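Local coordinates for RagB/SusD domain protein (Flavobacterium johnsoniae, PDB 5J90) that binds chitin as a SusD homolog and probably serves a polysaccharide utilization locus as an outer-membrane lipoprotein that captures the glycan, at residues Y79-D91 / I459-S473. Sequence-based numbering, arbitrary orientation.
Sequences YALLDNWNGFIWD and ITTEFGVRRINFVQS
Asn469 and Asp83 form the direct polar link at the start of helix 83-108: Asn469 ND2 donates to Asp83 OD1 over 3.0 Å, nearly straight at 174°. The acceptor lies in the amide plane, yet the donor meets the carboxylate on its syn side, 33° out of plane. With CG between the backbone N and the carbonyl carbon, the Asn469 amide also points OD1 at a water shared with Asp83 OD1 and Asn86 ND2; Asn86 OD1 is engaged by Asn76. Farther along, Ser473 OG donates to the syn lone pair of Asp91 OD1 at 2.7 Å, while another water joins Asp91 OD2 to Ser473 N.

Apolar packing lies between these polar links and extends past them to the loop before the helix. Val471 CG2 sits over one face of the Trp90 indole, 3.9 Å from the five-membered ring centroid and 25° off its normal, a CH-pi contact; its other methyl, CG1, rests on Gly87 CA, and Gly87 CA and Val471 CA lie 5.1 Å apart. Ile468 CD1 meets Ile89 CD1 tip to tip, a tight 3.5 Å, and Phe134 of helix 113-134 touches both side chains. Two methyls approach the Tyr79 ring obliquely from the same side, Ile459 CG2 at CD2 (3.6 Å) and Val465 CG2 at CD1 (3.5 Å), and the Tyr79 OH reaches Thr461 O and Val465 N through separate waters.

The arrangement is loop-on-helix packing within the largely helical SusD fold: 459-473, mostly irregular, follows 79-91 and joins two segments at least 368 residues apart, along the first turns of helix 83-108 and the loop leading into it.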
# COMPACT_ATOMS: atom_id res chain seq x y z
N TYR A 79 22.12 0.24 -1.15
CA TYR A 79 20.85 0.94 -1.29
C TYR A 79 20.98 2.37 -1.82
O TYR A 79 20.08 3.20 -1.63
CB TYR A 79 20.04 0.91 0.02
CG TYR A 79 19.67 -0.48 0.50
CD1 TYR A 79 19.86 -1.61 -0.29
CD2 TYR A 79 19.12 -0.66 1.77
CE1 TYR A 79 19.50 -2.88 0.16
CE2 TYR A 79 18.75 -1.93 2.23
CZ TYR A 79 18.95 -3.03 1.42
OH TYR A 79 18.60 -4.29 1.87
N ALA A 80 22.09 2.65 -2.49
CA ALA A 80 22.22 3.84 -3.32
C ALA A 80 21.95 3.39 -4.75
O ALA A 80 22.86 2.93 -5.46
CB ALA A 80 23.62 4.46 -3.18
N LEU A 81 20.70 3.48 -5.18
CA LEU A 81 20.35 2.93 -6.49
C LEU A 81 21.05 3.71 -7.58
O LEU A 81 21.00 4.95 -7.60
CB LEU A 81 18.83 2.93 -6.70
CG LEU A 81 18.00 2.12 -5.70
CD1 LEU A 81 16.55 2.05 -6.14
CD2 LEU A 81 18.57 0.71 -5.54
N LEU A 82 21.70 3.00 -8.49
CA LEU A 82 22.52 3.63 -9.53
C LEU A 82 21.80 3.64 -10.86
O LEU A 82 21.60 2.59 -11.49
CB LEU A 82 23.89 2.95 -9.64
CG LEU A 82 24.75 2.98 -8.38
CD1 LEU A 82 26.12 2.35 -8.64
CD2 LEU A 82 24.92 4.39 -7.82
N ASP A 83 21.38 4.83 -11.30
CA ASP A 83 20.60 4.95 -12.53
C ASP A 83 21.37 4.43 -13.75
O ASP A 83 20.77 3.92 -14.69
CB ASP A 83 20.19 6.40 -12.78
CG ASP A 83 19.13 6.90 -11.79
OD1 ASP A 83 18.78 6.17 -10.83
OD2 ASP A 83 18.67 8.04 -11.97
N ASN A 84 22.69 4.57 -13.72
CA ASN A 84 23.52 4.11 -14.82
C ASN A 84 23.56 2.58 -14.92
O ASN A 84 23.82 2.02 -15.99
CB ASN A 84 24.94 4.70 -14.74
CG ASN A 84 25.57 4.53 -13.37
OD1 ASN A 84 24.99 4.92 -12.36
ND2 ASN A 84 26.78 3.97 -13.34
N TRP A 85 23.28 1.90 -13.81
CA TRP A 85 23.16 0.44 -13.82
C TRP A 85 21.74 0.01 -14.20
O TRP A 85 21.54 -0.83 -15.07
CB TRP A 85 23.46 -0.13 -12.44
CG TRP A 85 24.91 -0.07 -12.02
CD1 TRP A 85 25.95 0.54 -12.66
CD2 TRP A 85 25.45 -0.67 -10.83
NE1 TRP A 85 27.11 0.35 -11.94
CE2 TRP A 85 26.84 -0.38 -10.82
CE3 TRP A 85 24.91 -1.42 -9.79
CZ2 TRP A 85 27.68 -0.82 -9.80
CZ3 TRP A 85 25.74 -1.85 -8.77
CH2 TRP A 85 27.12 -1.55 -8.78
N ASN A 86 20.76 0.61 -13.53
CA ASN A 86 19.40 0.08 -13.55
C ASN A 86 18.63 0.39 -14.82
O ASN A 86 17.65 -0.29 -15.14
CB ASN A 86 18.65 0.53 -12.30
CG ASN A 86 19.31 0.04 -11.02
OD1 ASN A 86 19.86 -1.07 -11.00
ND2 ASN A 86 19.29 0.85 -9.98
N GLY A 87 19.07 1.39 -15.57
CA GLY A 87 18.47 1.68 -16.85
C GLY A 87 18.52 0.51 -17.82
O GLY A 87 17.64 0.37 -18.67
N PHE A 88 19.53 -0.33 -17.69
CA PHE A 88 19.66 -1.50 -18.56
C PHE A 88 18.45 -2.44 -18.49
O PHE A 88 18.09 -3.06 -19.49
CB PHE A 88 20.94 -2.28 -18.23
CG PHE A 88 22.18 -1.68 -18.83
CD1 PHE A 88 22.85 -0.66 -18.18
CD2 PHE A 88 22.65 -2.13 -20.05
CE1 PHE A 88 24.00 -0.09 -18.75
CE2 PHE A 88 23.80 -1.58 -20.62
CZ PHE A 88 24.47 -0.56 -19.96
N ILE A 89 17.83 -2.54 -17.32
CA ILE A 89 16.68 -3.42 -17.14
C ILE A 89 15.57 -3.00 -18.10
O ILE A 89 15.02 -3.81 -18.85
CB ILE A 89 16.14 -3.35 -15.70
CG1 ILE A 89 17.24 -3.61 -14.67
CG2 ILE A 89 14.96 -4.30 -15.53
CD1 ILE A 89 16.84 -3.25 -13.25
N TRP A 90 15.24 -1.71 -18.07
CA TRP A 90 14.17 -1.17 -18.88
C TRP A 90 14.55 -1.22 -20.36
O TRP A 90 13.78 -1.69 -21.21
CB TRP A 90 13.89 0.26 -18.44
CG TRP A 90 12.74 0.94 -19.12
CD1 TRP A 90 12.73 1.52 -20.36
CD2 TRP A 90 11.43 1.14 -18.58
NE1 TRP A 90 11.48 2.05 -20.62
CE2 TRP A 90 10.67 1.83 -19.54
CE3 TRP A 90 10.83 0.80 -17.36
CZ2 TRP A 90 9.34 2.20 -19.32
CZ3 TRP A 90 9.51 1.16 -17.15
CH2 TRP A 90 8.78 1.84 -18.12
N ASP A 91 15.74 -0.73 -20.68
CA ASP A 91 16.11 -0.55 -22.08
C ASP A 91 16.20 -1.88 -22.83
O ASP A 91 15.65 -2.02 -23.93
CB ASP A 91 17.37 0.31 -22.20
CG ASP A 91 17.16 1.73 -21.69
OD1 ASP A 91 16.02 2.22 -21.75
OD2 ASP A 91 18.14 2.37 -21.23
N ILE A 459 15.31 4.46 1.56
CA ILE A 459 15.16 3.02 1.64
C ILE A 459 15.53 2.57 3.04
O ILE A 459 16.60 2.92 3.54
CB ILE A 459 16.06 2.30 0.60
CG1 ILE A 459 15.69 2.77 -0.81
CG2 ILE A 459 15.93 0.77 0.73
CD1 ILE A 459 16.59 2.22 -1.90
N THR A 460 14.65 1.81 3.68
CA THR A 460 14.91 1.36 5.05
C THR A 460 15.83 0.14 5.06
O THR A 460 15.82 -0.69 4.15
CB THR A 460 13.62 0.99 5.84
OG1 THR A 460 13.06 -0.23 5.33
CG2 THR A 460 12.57 2.11 5.78
N THR A 461 16.62 0.02 6.12
CA THR A 461 17.42 -1.17 6.32
C THR A 461 16.53 -2.38 6.59
O THR A 461 16.77 -3.47 6.09
CB THR A 461 18.42 -0.94 7.46
OG1 THR A 461 19.35 0.05 7.04
CG2 THR A 461 19.17 -2.23 7.82
N GLU A 462 15.46 -2.16 7.35
CA GLU A 462 14.59 -3.24 7.74
C GLU A 462 13.87 -3.91 6.56
O GLU A 462 13.84 -5.13 6.45
CB GLU A 462 13.56 -2.67 8.73
CG GLU A 462 12.75 -3.68 9.44
CD GLU A 462 11.95 -3.06 10.58
OE1 GLU A 462 12.06 -1.83 10.82
OE2 GLU A 462 11.25 -3.81 11.25
N PHE A 463 13.31 -3.10 5.66
CA PHE A 463 12.54 -3.64 4.55
C PHE A 463 13.27 -3.67 3.22
O PHE A 463 12.84 -4.34 2.28
CB PHE A 463 11.19 -2.92 4.45
CG PHE A 463 10.36 -3.12 5.67
CD1 PHE A 463 9.64 -4.29 5.84
CD2 PHE A 463 10.35 -2.17 6.68
CE1 PHE A 463 8.89 -4.50 6.99
CE2 PHE A 463 9.60 -2.39 7.83
CZ PHE A 463 8.89 -3.56 7.97
N GLY A 464 14.39 -2.96 3.15
CA GLY A 464 15.21 -3.01 1.95
C GLY A 464 14.56 -2.41 0.72
O GLY A 464 13.61 -1.62 0.80
N VAL A 465 15.10 -2.77 -0.44
CA VAL A 465 14.66 -2.18 -1.69
C VAL A 465 13.30 -2.75 -2.10
O VAL A 465 13.14 -3.97 -2.25
CB VAL A 465 15.68 -2.43 -2.82
CG1 VAL A 465 15.23 -1.73 -4.09
CG2 VAL A 465 17.08 -1.96 -2.40
N ARG A 466 12.32 -1.86 -2.25
CA ARG A 466 10.97 -2.29 -2.61
C ARG A 466 10.71 -2.17 -4.11
O ARG A 466 9.82 -2.83 -4.65
CB ARG A 466 9.90 -1.54 -1.81
CG ARG A 466 10.14 -1.52 -0.30
CD ARG A 466 10.42 -2.89 0.32
NE ARG A 466 9.24 -3.76 0.35
CZ ARG A 466 9.15 -4.87 1.08
NH1 ARG A 466 10.14 -5.26 1.87
NH2 ARG A 466 8.04 -5.59 1.04
N ARG A 467 11.48 -1.32 -4.79
CA ARG A 467 11.34 -1.14 -6.24
C ARG A 467 12.55 -0.39 -6.76
O ARG A 467 13.36 0.10 -5.98
CB ARG A 467 10.07 -0.33 -6.59
CG ARG A 467 10.15 1.12 -6.12
CD ARG A 467 8.90 1.90 -6.49
NE ARG A 467 8.81 2.23 -7.92
CZ ARG A 467 9.31 3.33 -8.47
NH1 ARG A 467 9.99 4.21 -7.74
NH2 ARG A 467 9.11 3.55 -9.76
N ILE A 468 12.65 -0.30 -8.09
CA ILE A 468 13.65 0.56 -8.71
C ILE A 468 12.94 1.78 -9.29
O ILE A 468 11.81 1.69 -9.79
CB ILE A 468 14.49 -0.21 -9.76
CG1 ILE A 468 15.21 -1.37 -9.07
CG2 ILE A 468 15.48 0.73 -10.48
CD1 ILE A 468 16.07 -2.22 -10.00
N ASN A 469 13.61 2.93 -9.21
CA ASN A 469 13.07 4.19 -9.72
C ASN A 469 13.05 4.26 -11.25
O ASN A 469 13.83 3.57 -11.92
CB ASN A 469 13.82 5.39 -9.13
CG ASN A 469 15.31 5.32 -9.39
OD1 ASN A 469 15.99 4.36 -9.01
ND2 ASN A 469 15.84 6.34 -10.07
N PHE A 470 12.16 5.07 -11.79
CA PHE A 470 12.00 5.17 -13.24
C PHE A 470 13.32 5.60 -13.90
O PHE A 470 14.12 6.33 -13.30
CB PHE A 470 10.84 6.11 -13.60
CG PHE A 470 9.50 5.63 -13.11
CD1 PHE A 470 9.06 4.34 -13.39
CD2 PHE A 470 8.66 6.47 -12.39
CE1 PHE A 470 7.80 3.90 -12.95
CE2 PHE A 470 7.42 6.04 -11.94
CZ PHE A 470 6.99 4.77 -12.22
N VAL A 471 13.55 5.14 -15.13
CA VAL A 471 14.90 5.17 -15.70
C VAL A 471 15.25 6.43 -16.51
O VAL A 471 14.36 7.18 -16.96
CB VAL A 471 15.17 3.90 -16.56
CG1 VAL A 471 14.91 2.64 -15.73
CG2 VAL A 471 14.34 3.91 -17.82
N GLN A 472 16.55 6.62 -16.71
CA GLN A 472 17.07 7.82 -17.35
C GLN A 472 16.59 8.01 -18.77
O GLN A 472 16.29 9.13 -19.17
CB GLN A 472 18.60 7.81 -17.35
CG GLN A 472 19.23 7.96 -15.99
CD GLN A 472 20.74 7.85 -16.06
OE1 GLN A 472 21.29 7.09 -16.87
NE2 GLN A 472 21.42 8.58 -15.20
N SER A 473 16.54 6.94 -19.54
CA SER A 473 16.14 7.07 -20.94
C SER A 473 14.71 7.58 -21.03
O SER A 473 14.35 8.31 -21.96
CB SER A 473 16.28 5.75 -21.69
OG SER A 473 15.34 4.80 -21.18
O HOH W 1 18.59 -4.72 4.50
O HOH W 2 16.85 -5.04 -0.51
O HOH W 3 18.23 3.52 -10.33
O HOH W 4 18.04 4.73 -14.99
O HOH W 5 16.38 8.22 -13.59
O HOH W 6 17.82 4.35 -19.01